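Local coordinates for protein telomerase reverse transcriptase (Candida tropicalis MYA-3404, PDB 6ZD1) that probably lengthens chromosome ends by reverse transcription, adding short telomeric repeats copied from a template within the RNA component of telomerase, at residues R285-L288 and Q289-N293; K428-I431 and I432-H436; K38-V41 and S42-I45; F153-R156 and K157-L160. All coordinates share one frame; numbering follows the deposited sequence.

Interaction 1: residues R285-L288 and Q289-N293; sequences RQVL and QLKLN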
loop_
_atom_site.group_PDB
_atom_site.type_symbol
_atom_site.label_atom_id
_atom_site.label_comp_id
_atom_site.label_asym_id
_atom_site.label_seq_id
_atom_site.Cartn_x
_atom_site.Cartn_y
_atom_site.Cartn_z
ATOM N N ARG A 285 -15.068 -12.025 -4.035
ATOM C CA ARG A 285 -14.131 -11.247 -4.838
ATOM C C ARG A 285 -13.530 -12.090 -5.957
ATOM O O ARG A 285 -13.326 -11.593 -7.072
ATOM C CB ARG A 285 -13.034 -10.661 -3.950
ATOM C CG ARG A 285 -12.047 -9.790 -4.702
ATOM C CD ARG A 285 -11.289 -8.857 -3.776
ATOM N NE ARG A 285 -10.501 -9.572 -2.777
ATOM C CZ ARG A 285 -9.639 -8.981 -1.956
ATOM N NH1 ARG A 285 -9.453 -7.668 -2.024
ATOM N NH2 ARG A 285 -8.956 -9.696 -1.070
ATOM N N GLN A 286 -13.278 -13.378 -5.696
ATOM C CA GLN A 286 -12.689 -14.232 -6.727
ATOM C C GLN A 286 -13.643 -14.426 -7.901
ATOM O O GLN A 286 -13.223 -14.376 -9.064
ATOM C CB GLN A 286 -12.301 -15.590 -6.144
ATOM C CG GLN A 286 -11.098 -15.581 -5.219
ATOM C CD GLN A 286 -10.750 -16.979 -4.736
ATOM O OE1 GLN A 286 -10.396 -17.852 -5.531
ATOM N NE2 GLN A 286 -10.866 -17.202 -3.431
ATOM N N VAL A 287 -14.928 -14.651 -7.618
ATOM C CA VAL A 287 -15.884 -14.884 -8.695
ATOM C C VAL A 287 -16.117 -13.602 -9.483
ATOM O O VAL A 287 -16.210 -13.623 -10.716
ATOM C CB VAL A 287 -17.197 -15.452 -8.130
ATOM C CG1 VAL A 287 -18.208 -15.676 -9.247
ATOM C CG2 VAL A 287 -16.925 -16.743 -7.376
ATOM N N LEU A 288 -16.187 -12.464 -8.791
ATOM C CA LEU A 288 -16.327 -11.192 -9.491
ATOM C C LEU A 288 -15.141 -10.950 -10.414
ATOM O O LEU A 288 -15.312 -10.485 -11.548
ATOM C CB LEU A 288 -16.470 -10.049 -8.490
ATOM C CG LEU A 288 -17.760 -10.009 -7.667
ATOM C CD1 LEU A 288 -17.707 -8.867 -6.672
ATOM C CD2 LEU A 288 -18.974 -9.877 -8.569
ATOM N N GLN A 289 -13.931 -11.279 -9.954
ATOM C CA GLN A 289 -12.747 -11.075 -10.780
ATOM C C GLN A 289 -12.755 -11.984 -12.003
ATOM O O GLN A 289 -12.334 -11.572 -13.090
ATOM C CB GLN A 289 -11.482 -11.299 -9.951
ATOM C CG GLN A 289 -10.201 -10.821 -10.623
ATOM C CD GLN A 289 -10.170 -9.315 -10.826
ATOM O OE1 GLN A 289 -10.011 -8.553 -9.874
ATOM N NE2 GLN A 289 -10.322 -8.882 -12.073
ATOM N N LEU A 290 -13.230 -13.224 -11.848
ATOM C CA LEU A 290 -13.270 -14.139 -12.985
ATOM C C LEU A 290 -14.302 -13.703 -14.016
ATOM O O LEU A 290 -14.014 -13.679 -15.219
ATOM C CB LEU A 290 -13.558 -15.561 -12.506
ATOM C CG LEU A 290 -12.373 -16.277 -11.863
ATOM C CD1 LEU A 290 -12.735 -17.714 -11.525
ATOM C CD2 LEU A 290 -11.164 -16.224 -12.786
ATOM N N LYS A 291 -15.509 -13.345 -13.564
ATOM C CA LYS A 291 -16.516 -12.819 -14.478
ATOM C C LYS A 291 -15.992 -11.593 -15.211
ATOM O O LYS A 291 -16.247 -11.416 -16.408
ATOM C CB LYS A 291 -17.793 -12.473 -13.712
ATOM C CG LYS A 291 -18.528 -13.667 -13.145
ATOM C CD LYS A 291 -19.099 -14.513 -14.263
ATOM C CE LYS A 291 -19.771 -15.758 -13.723
ATOM N NZ LYS A 291 -20.166 -16.667 -14.834
ATOM N N LEU A 292 -15.247 -10.742 -14.505
ATOM C CA LEU A 292 -14.695 -9.544 -15.123
ATOM C C LEU A 292 -13.582 -9.892 -16.104
ATOM O O LEU A 292 -13.456 -9.259 -17.159
ATOM C CB LEU A 292 -14.186 -8.599 -14.034
ATOM C CG LEU A 292 -14.081 -7.117 -14.372
ATOM C CD1 LEU A 292 -15.431 -6.581 -14.819
ATOM C CD2 LEU A 292 -13.576 -6.360 -13.164
ATOM N N ASN A 293 -12.764 -10.896 -15.775
ATOM C CA ASN A 293 -11.710 -11.324 -16.688
ATOM C C ASN A 293 -12.293 -11.947 -17.948
ATOM O O ASN A 293 -11.798 -11.700 -19.055
ATOM C CB ASN A 293 -10.780 -12.316 -15.994
ATOM C CG ASN A 293 -9.907 -11.662 -14.951
ATOM O OD1 ASN A 293 -9.554 -10.488 -15.068
ATOM N ND2 ASN A 293 -9.550 -12.419 -13.923
#
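V287 and K291 meet one turn apart on a long helix, and their backbones form the straightest of four hydrogen bonds between R285-L288 and Q289-N293. K291 N donates a hydrogen bond to V287 O at 2.9 Å, with an N-H...O angle of 178°. Q289 N to R285 O, L290 N to Q286 O and L292 N to L288 O are the other three. This is the regular i+4 to i hydrogen-bond pattern of an alpha helix.

Side-chain contacts are mostly with backbone oxygens. K291 CG lies 3.4 Å from V287 O. The lysine chain then bends at its second torsion (chi2 -68°), and its end leads away from the R285-L288 backbone. Its NZ forms a salt bridge with D363. L290 CG sits 3.5 Å from Q286 O. Q289 CB rests 3.4 Å from R285 O. Between side chains the touch is slight: V287 CG1 to K291 CG is 4.4 Å.

One polar side-chain link lies within Q289-N293. Q289 NE2 makes a weak hydrogen bond of 3.5 Å to N293 OD1. The Q286 side chain points away from Q289-N293, and its NE2 bonds to R372 O and S282 OG.

The segment belongs to helix 263-298 of the reverse transcriptase region. V287 and K291 pack on Y369 of strand 368-372. L288 meets I471 and I475 of helix 469-484, and V287 and L288 also reach helix 428-440.

Interaction 2: residues K428-I431 and I432-H436; sequences KNKI and IEVCH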
loop_
_atom_site.group_PDB
_atom_site.type_symbol
_atom_site.label_atom_id
_atom_site.label_comp_id
_atom_site.label_asym_id
_atom_site.label_seq_id
_atom_site.Cartn_x
_atom_site.Cartn_y
_atom_site.Cartn_z
ATOM N N LYS A 428 -24.364 -18.127 -6.484
ATOM C CA LYS A 428 -24.652 -16.789 -6.985
ATOM C C LYS A 428 -25.557 -16.019 -6.033
ATOM O O LYS A 428 -25.432 -14.794 -5.917
ATOM C CB LYS A 428 -25.284 -16.884 -8.371
ATOM C CG LYS A 428 -25.746 -15.563 -8.946
ATOM C CD LYS A 428 -26.331 -15.769 -10.325
ATOM C CE LYS A 428 -27.102 -14.550 -10.788
ATOM N NZ LYS A 428 -27.688 -14.763 -12.140
ATOM N N ASN A 429 -26.450 -16.714 -5.325
ATOM C CA ASN A 429 -27.318 -16.038 -4.366
ATOM C C ASN A 429 -26.506 -15.368 -3.267
ATOM O O ASN A 429 -26.735 -14.199 -2.939
ATOM C CB ASN A 429 -28.317 -17.024 -3.762
ATOM C CG ASN A 429 -29.144 -16.398 -2.650
ATOM O OD1 ASN A 429 -29.495 -15.217 -2.712
ATOM N ND2 ASN A 429 -29.445 -17.180 -1.621
ATOM N N LYS A 430 -25.560 -16.102 -2.675
ATOM C CA LYS A 430 -24.703 -15.510 -1.653
ATOM C C LYS A 430 -23.912 -14.335 -2.216
ATOM O O LYS A 430 -23.817 -13.281 -1.577
ATOM C CB LYS A 430 -23.759 -16.567 -1.077
ATOM C CG LYS A 430 -22.992 -16.115 0.162
ATOM C CD LYS A 430 -23.926 -15.935 1.355
ATOM C CE LYS A 430 -23.171 -15.485 2.600
ATOM N NZ LYS A 430 -22.216 -16.515 3.098
ATOM N N ILE A 431 -23.363 -14.492 -3.425
ATOM C CA ILE A 431 -22.569 -13.429 -4.039
ATOM C C ILE A 431 -23.399 -12.161 -4.182
ATOM O O ILE A 431 -22.959 -11.064 -3.814
ATOM C CB ILE A 431 -22.007 -13.890 -5.397
ATOM C CG1 ILE A 431 -20.945 -14.969 -5.199
ATOM C CG2 ILE A 431 -21.432 -12.714 -6.164
ATOM C CD1 ILE A 431 -20.597 -15.694 -6.469
ATOM N N ILE A 432 -24.621 -12.293 -4.704
ATOM C CA ILE A 432 -25.489 -11.125 -4.827
ATOM C C ILE A 432 -25.825 -10.570 -3.450
ATOM O O ILE A 432 -25.873 -9.350 -3.251
ATOM C CB ILE A 432 -26.762 -11.478 -5.619
ATOM C CG1 ILE A 432 -26.412 -11.872 -7.054
ATOM C CG2 ILE A 432 -27.732 -10.306 -5.615
ATOM C CD1 ILE A 432 -25.692 -10.790 -7.823
ATOM N N GLU A 433 -26.046 -11.451 -2.472
ATOM C CA GLU A 433 -26.428 -10.986 -1.144
ATOM C C GLU A 433 -25.281 -10.255 -0.461
ATOM O O GLU A 433 -25.483 -9.189 0.134
ATOM C CB GLU A 433 -26.895 -12.164 -0.291
ATOM C CG GLU A 433 -27.577 -11.755 1.002
ATOM C CD GLU A 433 -28.058 -12.945 1.807
ATOM O OE1 GLU A 433 -27.211 -13.650 2.395
ATOM O OE2 GLU A 433 -29.285 -13.180 1.842
ATOM N N VAL A 434 -24.065 -10.800 -0.549
ATOM C CA VAL A 434 -22.920 -10.173 0.102
ATOM C C VAL A 434 -22.561 -8.861 -0.587
ATOM O O VAL A 434 -22.218 -7.872 0.073
ATOM C CB VAL A 434 -21.729 -11.148 0.137
ATOM C CG1 VAL A 434 -20.497 -10.480 0.732
ATOM C CG2 VAL A 434 -22.099 -12.385 0.928
ATOM N N CYS A 435 -22.641 -8.824 -1.920
ATOM C CA CYS A 435 -22.388 -7.576 -2.636
ATOM C C CYS A 435 -23.379 -6.500 -2.213
ATOM O O CYS A 435 -22.988 -5.375 -1.879
ATOM C CB CYS A 435 -22.450 -7.810 -4.146
ATOM S SG CYS A 435 -21.069 -8.777 -4.821
ATOM N N HIS A 436 -24.673 -6.836 -2.197
ATOM C CA HIS A 436 -25.684 -5.879 -1.759
ATOM C C HIS A 436 -25.461 -5.463 -0.314
ATOM O O HIS A 436 -25.608 -4.285 0.029
ATOM C CB HIS A 436 -27.084 -6.464 -1.932
ATOM C CG HIS A 436 -27.536 -6.527 -3.356
ATOM N ND1 HIS A 436 -28.864 -6.636 -3.711
ATOM C CD2 HIS A 436 -26.838 -6.494 -4.515
ATOM C CE1 HIS A 436 -28.963 -6.671 -5.028
ATOM N NE2 HIS A 436 -27.749 -6.588 -5.541
#
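K430 and V434 cross at a slant, one turn apart on helix 428-440. K430 CE comes within 3.7 Å of V434 CG2, and CG and CD of the lysine lie near the same methyl. The bend at chi2 (68°) carries the aliphatic chain over this branch. V434 CG2 stands beside its own backbone N and is also 3.2 Å from K430 O. E433 also slants across K430. Its OE1 is 4.1 Å from K430 CD, while K430 NZ and E433 OE1 are 5.8 Å apart, so their opposite charges are near but not in contact.

These residues form the first turns of the helix in the reverse transcriptase region, directly after strand 423-427. Backbone bonds run from I432, E433, V434 and C435 back to K428, N429, K430 and I431. V434 N to K430 O is the shortest, at 2.7 Å.

On the buried side I431 CG2 approaches C435 SG at 4.2 Å. I431 also packs on Y369 and F360, and C435 on I356. I432 CG2 lies over one face of the H436 ring, 3.7 Å above its plane and displaced toward the rim. K428 passes its CG by I432 CG1 at 4.2 Å, and its NZ bonds to F360 O.

Interaction 3: residues K38-V41 and S42-I45; sequences KNVV and SRII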
loop_
_atom_site.group_PDB
_atom_site.type_symbol
_atom_site.label_atom_id
_atom_site.label_comp_id
_atom_site.label_asym_id
_atom_site.label_seq_id
_atom_site.Cartn_x
_atom_site.Cartn_y
_atom_site.Cartn_z
ATOM N N LYS A 38 20.725 -5.301 34.586
ATOM C CA LYS A 38 19.710 -4.760 35.481
ATOM C C LYS A 38 20.093 -3.371 35.972
ATOM O O LYS A 38 19.215 -2.549 36.260
ATOM C CB LYS A 38 19.494 -5.709 36.661
ATOM C CG LYS A 38 18.319 -5.338 37.550
ATOM C CD LYS A 38 18.154 -6.322 38.696
ATOM C CE LYS A 38 17.848 -7.719 38.179
ATOM N NZ LYS A 38 17.688 -8.705 39.284
ATOM N N ASN A 39 21.393 -3.079 36.048
ATOM C CA ASN A 39 21.820 -1.741 36.436
ATOM C C ASN A 39 21.435 -0.717 35.376
ATOM O O ASN A 39 20.982 0.386 35.704
ATOM C CB ASN A 39 23.328 -1.721 36.685
ATOM C CG ASN A 39 23.788 -0.451 37.377
ATOM O OD1 ASN A 39 24.003 0.577 36.737
ATOM N ND2 ASN A 39 23.946 -0.521 38.692
ATOM N N VAL A 40 21.573 -1.077 34.099
ATOM C CA VAL A 40 21.222 -0.149 33.033
ATOM C C VAL A 40 19.710 -0.024 32.911
ATOM O O VAL A 40 19.173 1.085 32.819
ATOM C CB VAL A 40 21.857 -0.594 31.704
ATOM C CG1 VAL A 40 21.423 0.327 30.567
ATOM C CG2 VAL A 40 23.370 -0.623 31.826
ATOM N N VAL A 41 18.997 -1.154 32.933
ATOM C CA VAL A 41 17.545 -1.110 32.782
ATOM C C VAL A 41 16.922 -0.305 33.912
ATOM O O VAL A 41 15.974 0.463 33.699
ATOM C CB VAL A 41 16.964 -2.534 32.712
ATOM C CG1 VAL A 41 15.448 -2.482 32.639
ATOM C CG2 VAL A 41 17.527 -3.280 31.514
ATOM N N SER A 42 17.469 -0.433 35.125
ATOM C CA SER A 42 16.935 0.325 36.249
ATOM C C SER A 42 17.153 1.817 36.053
ATOM O O SER A 42 16.252 2.621 36.313
ATOM C CB SER A 42 17.582 -0.137 37.555
ATOM O OG SER A 42 17.383 -1.522 37.763
ATOM N N ARG A 43 18.334 2.206 35.569
ATOM C CA ARG A 43 18.609 3.626 35.385
ATOM C C ARG A 43 17.811 4.210 34.228
ATOM O O ARG A 43 17.434 5.387 34.273
ATOM C CB ARG A 43 20.106 3.841 35.173
ATOM C CG ARG A 43 20.911 3.738 36.455
ATOM C CD ARG A 43 22.290 3.177 36.192
ATOM N NE ARG A 43 23.083 4.035 35.324
ATOM C CZ ARG A 43 24.065 3.595 34.547
ATOM N NH1 ARG A 43 24.360 2.303 34.523
ATOM N NH2 ARG A 43 24.744 4.444 33.791
ATOM N N ILE A 44 17.528 3.411 33.198
ATOM C CA ILE A 44 16.706 3.901 32.096
ATOM C C ILE A 44 15.266 4.078 32.554
ATOM O O ILE A 44 14.645 5.120 32.314
ATOM C CB ILE A 44 16.803 2.953 30.890
ATOM C CG1 ILE A 44 18.217 2.988 30.306
ATOM C CG2 ILE A 44 15.768 3.329 29.837
ATOM C CD1 ILE A 44 18.422 2.044 29.147
ATOM N N ILE A 45 14.722 3.073 33.244
ATOM C CA ILE A 45 13.354 3.167 33.745
ATOM C C ILE A 45 13.235 4.308 34.749
ATOM O O ILE A 45 12.222 5.017 34.789
ATOM C CB ILE A 45 12.913 1.819 34.346
ATOM C CG1 ILE A 45 12.801 0.767 33.243
ATOM C CG2 ILE A 45 11.583 1.952 35.067
ATOM C CD1 ILE A 45 12.274 -0.570 33.725
#
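V40 and I44 lie side by side and point the same way, as do V41 and I45. V40 CG1 touches I44 CD1 at 3.7 Å, and V41 CG1 touches I45 CD1 at 3.9 Å. V40, V41 and I44 are buried. Y163 of helix 158-179 packs on V40 and I44, W166 adds to the cover of I44, and V11 of helix 8-14 meets V41.

The more exposed side is polar. N39 and R43 cross obliquely, with the amide and guanidinium planes 61° apart. R43 NH1 bonds to N39 OD1 at 2.8 Å. The donor lies in the amide carbonyl plane, but the oxygen is tilted 25° from the guanidinium plane. With CG anti to the backbone N (chi1 -168°), N39 brings its amide back toward the arginine. R43 NH2 forms a salt bridge with D97, so the guanidinium is held by two different residues.

S42 turns back on the backbone. Its OG gives a hydrogen bond to K38 O at 2.6 Å, and its N bonds to the same oxygen at 3.0 Å. The two donors reach K38 O from opposite faces of the carbonyl plane, so this oxygen is gripped twice. K38 and S42 also border V8 of helix 8-14.

The i to i+4 spacing of all these pairs, with V40, V41 and I44 on the packed side and N39 and R43 on the more exposed one, fits an amphipathic alpha helix, here 36-50.

Interaction 4: residues F153-R156 and K157-L160; sequences FQIR and KRLL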
loop_
_atom_site.group_PDB
_atom_site.type_symbol
_atom_site.label_atom_id
_atom_site.label_comp_id
_atom_site.label_asym_id
_atom_site.label_seq_id
_atom_site.Cartn_x
_atom_site.Cartn_y
_atom_site.Cartn_z
ATOM N N PHE A 153 31.658 -15.034 24.283
ATOM C CA PHE A 153 31.043 -13.736 24.529
ATOM C C PHE A 153 30.244 -13.260 23.323
ATOM O O PHE A 153 29.407 -12.360 23.466
ATOM C CB PHE A 153 32.113 -12.704 24.907
ATOM C CG PHE A 153 31.557 -11.357 25.314
ATOM C CD1 PHE A 153 31.754 -10.241 24.515
ATOM C CD2 PHE A 153 30.847 -11.207 26.494
ATOM C CE1 PHE A 153 31.251 -9.004 24.886
ATOM C CE2 PHE A 153 30.341 -9.973 26.868
ATOM C CZ PHE A 153 30.545 -8.871 26.061
ATOM N N GLN A 154 30.460 -13.869 22.152
ATOM C CA GLN A 154 29.776 -13.443 20.935
ATOM C C GLN A 154 28.405 -14.097 20.800
ATOM O O GLN A 154 27.406 -13.412 20.557
ATOM C CB GLN A 154 30.644 -13.749 19.714
ATOM C CG GLN A 154 32.099 -13.358 19.901
ATOM C CD GLN A 154 32.268 -11.918 20.344
ATOM O OE1 GLN A 154 32.796 -11.647 21.424
ATOM N NE2 GLN A 154 31.826 -10.984 19.508
ATOM N N ILE A 155 28.336 -15.424 20.934
ATOM C CA ILE A 155 27.029 -16.066 20.904
ATOM C C ILE A 155 26.223 -15.705 22.148
ATOM O O ILE A 155 24.985 -15.759 22.125
ATOM C CB ILE A 155 27.197 -17.589 20.722
ATOM C CG1 ILE A 155 28.051 -17.874 19.484
ATOM C CG2 ILE A 155 25.852 -18.282 20.583
ATOM C CD1 ILE A 155 28.130 -19.339 19.108
ATOM N N ARG A 156 26.893 -15.296 23.226
ATOM C CA ARG A 156 26.236 -14.682 24.372
ATOM C C ARG A 156 26.154 -13.163 24.258
ATOM O O ARG A 156 25.795 -12.498 25.231
ATOM C CB ARG A 156 26.938 -15.092 25.669
ATOM C CG ARG A 156 26.920 -16.596 25.866
ATOM C CD ARG A 156 26.822 -17.009 27.321
ATOM N NE ARG A 156 26.307 -18.371 27.423
ATOM C CZ ARG A 156 26.421 -19.143 28.496
ATOM N NH1 ARG A 156 27.049 -18.698 29.575
ATOM N NH2 ARG A 156 25.914 -20.368 28.485
ATOM N N LYS A 157 26.512 -12.605 23.103
ATOM C CA LYS A 157 26.166 -11.235 22.747
ATOM C C LYS A 157 24.796 -11.150 22.097
ATOM O O LYS A 157 24.342 -10.044 21.781
ATOM C CB LYS A 157 27.211 -10.637 21.801
ATOM C CG LYS A 157 28.034 -9.490 22.367
ATOM C CD LYS A 157 29.339 -9.375 21.590
ATOM C CE LYS A 157 30.034 -8.048 21.813
ATOM N NZ LYS A 157 31.469 -8.121 21.408
ATOM N N ARG A 158 24.153 -12.295 21.849
ATOM C CA ARG A 158 22.763 -12.311 21.408
ATOM C C ARG A 158 21.868 -11.467 22.310
ATOM O O ARG A 158 20.805 -11.019 21.868
ATOM C CB ARG A 158 22.261 -13.758 21.353
ATOM C CG ARG A 158 20.975 -13.966 20.566
ATOM C CD ARG A 158 20.623 -15.446 20.488
ATOM N NE ARG A 158 21.648 -16.215 19.785
ATOM C CZ ARG A 158 21.827 -17.526 19.924
ATOM N NH1 ARG A 158 21.056 -18.220 20.751
ATOM N NH2 ARG A 158 22.782 -18.144 19.242
ATOM N N LEU A 159 22.266 -11.255 23.569
ATOM C CA LEU A 159 21.528 -10.340 24.433
ATOM C C LEU A 159 21.609 -8.898 23.935
ATOM O O LEU A 159 20.662 -8.126 24.119
ATOM C CB LEU A 159 22.036 -10.447 25.874
ATOM C CG LEU A 159 23.546 -10.402 26.140
ATOM C CD1 LEU A 159 24.058 -8.974 26.267
ATOM C CD2 LEU A 159 23.897 -11.208 27.384
ATOM N N LEU A 160 22.722 -8.516 23.301
ATOM C CA LEU A 160 22.807 -7.175 22.728
ATOM C C LEU A 160 21.740 -6.972 21.659
ATOM O O LEU A 160 21.163 -5.883 21.541
ATOM C CB LEU A 160 24.204 -6.931 22.153
ATOM C CG LEU A 160 24.432 -5.614 21.406
ATOM C CD1 LEU A 160 24.313 -4.426 22.346
ATOM C CD2 LEU A 160 25.787 -5.622 20.711
#
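K157 runs its side chain back past F153 and Q154. Its CE lies 3.4 Å from F153 CE1, and the lysine and phenylalanine side chains cross at a slant. The approach to the ring is oblique. Q154 lies alongside K157 and points the same way. Q154 NE2 is 3.6 Å from K157 CD, so the amide rests against the aliphatic part of the chain. The ends Q154 NE2 and K157 NZ are both donors and do not bond to each other.

I155 and R158 form a second parallel pair. I155 CG2 touches R158 NH2 at 3.4 Å. I155 O lies over one face of the R158 guanidinium, 4.0 Å above its plane and toward the rim. L159 closes on the backbone of R156. A chi1 of 48° puts L159 CG between its backbone N and carbonyl carbon, and the branch ends with CD2 3.1 Å from R156 O.

The contact lies where a loop leads into helix 158-179, within the telomerase RNA-binding region. F153, Q154 and I155 have helical backbone angles but lack the regular bonds. One weak backbone bond links the two halves, from K157 N to Q154 O at 2.8 Å.

Farther out, the segment around I133 and K134 sets the polar ends. K157 NZ bonds to I133 O, and Q154 OE1 accepts a bond from K134 NZ. The side chains of F153 and K157 both touch K134 as well. The F153 ring meets that of F138 with the planes at about 75°, and L159 packs on I15.

Interactions 1 and 2 are neighbours in the reverse transcriptase region. Their helices touch through V287 CG1 and I431 CD1 at 3.7 Å and through L288 CD1 and C435 SG at 3.8 Å. Both also pack on strand 368-372. Interactions 3 and 4 lie far from them. Those two are about 19 Å apart between centres and do not touch, yet both involve helix 158-179: interaction 3 packs against it and interaction 4 leads into it. Interactions 1 to 3 are partly buried and have regular helical bonding. Interaction 4 is a surface contact with one weak backbone bond across it. Side-chain hydrogen bonds between the segments occur in interaction 3 alone, from S42 and R43.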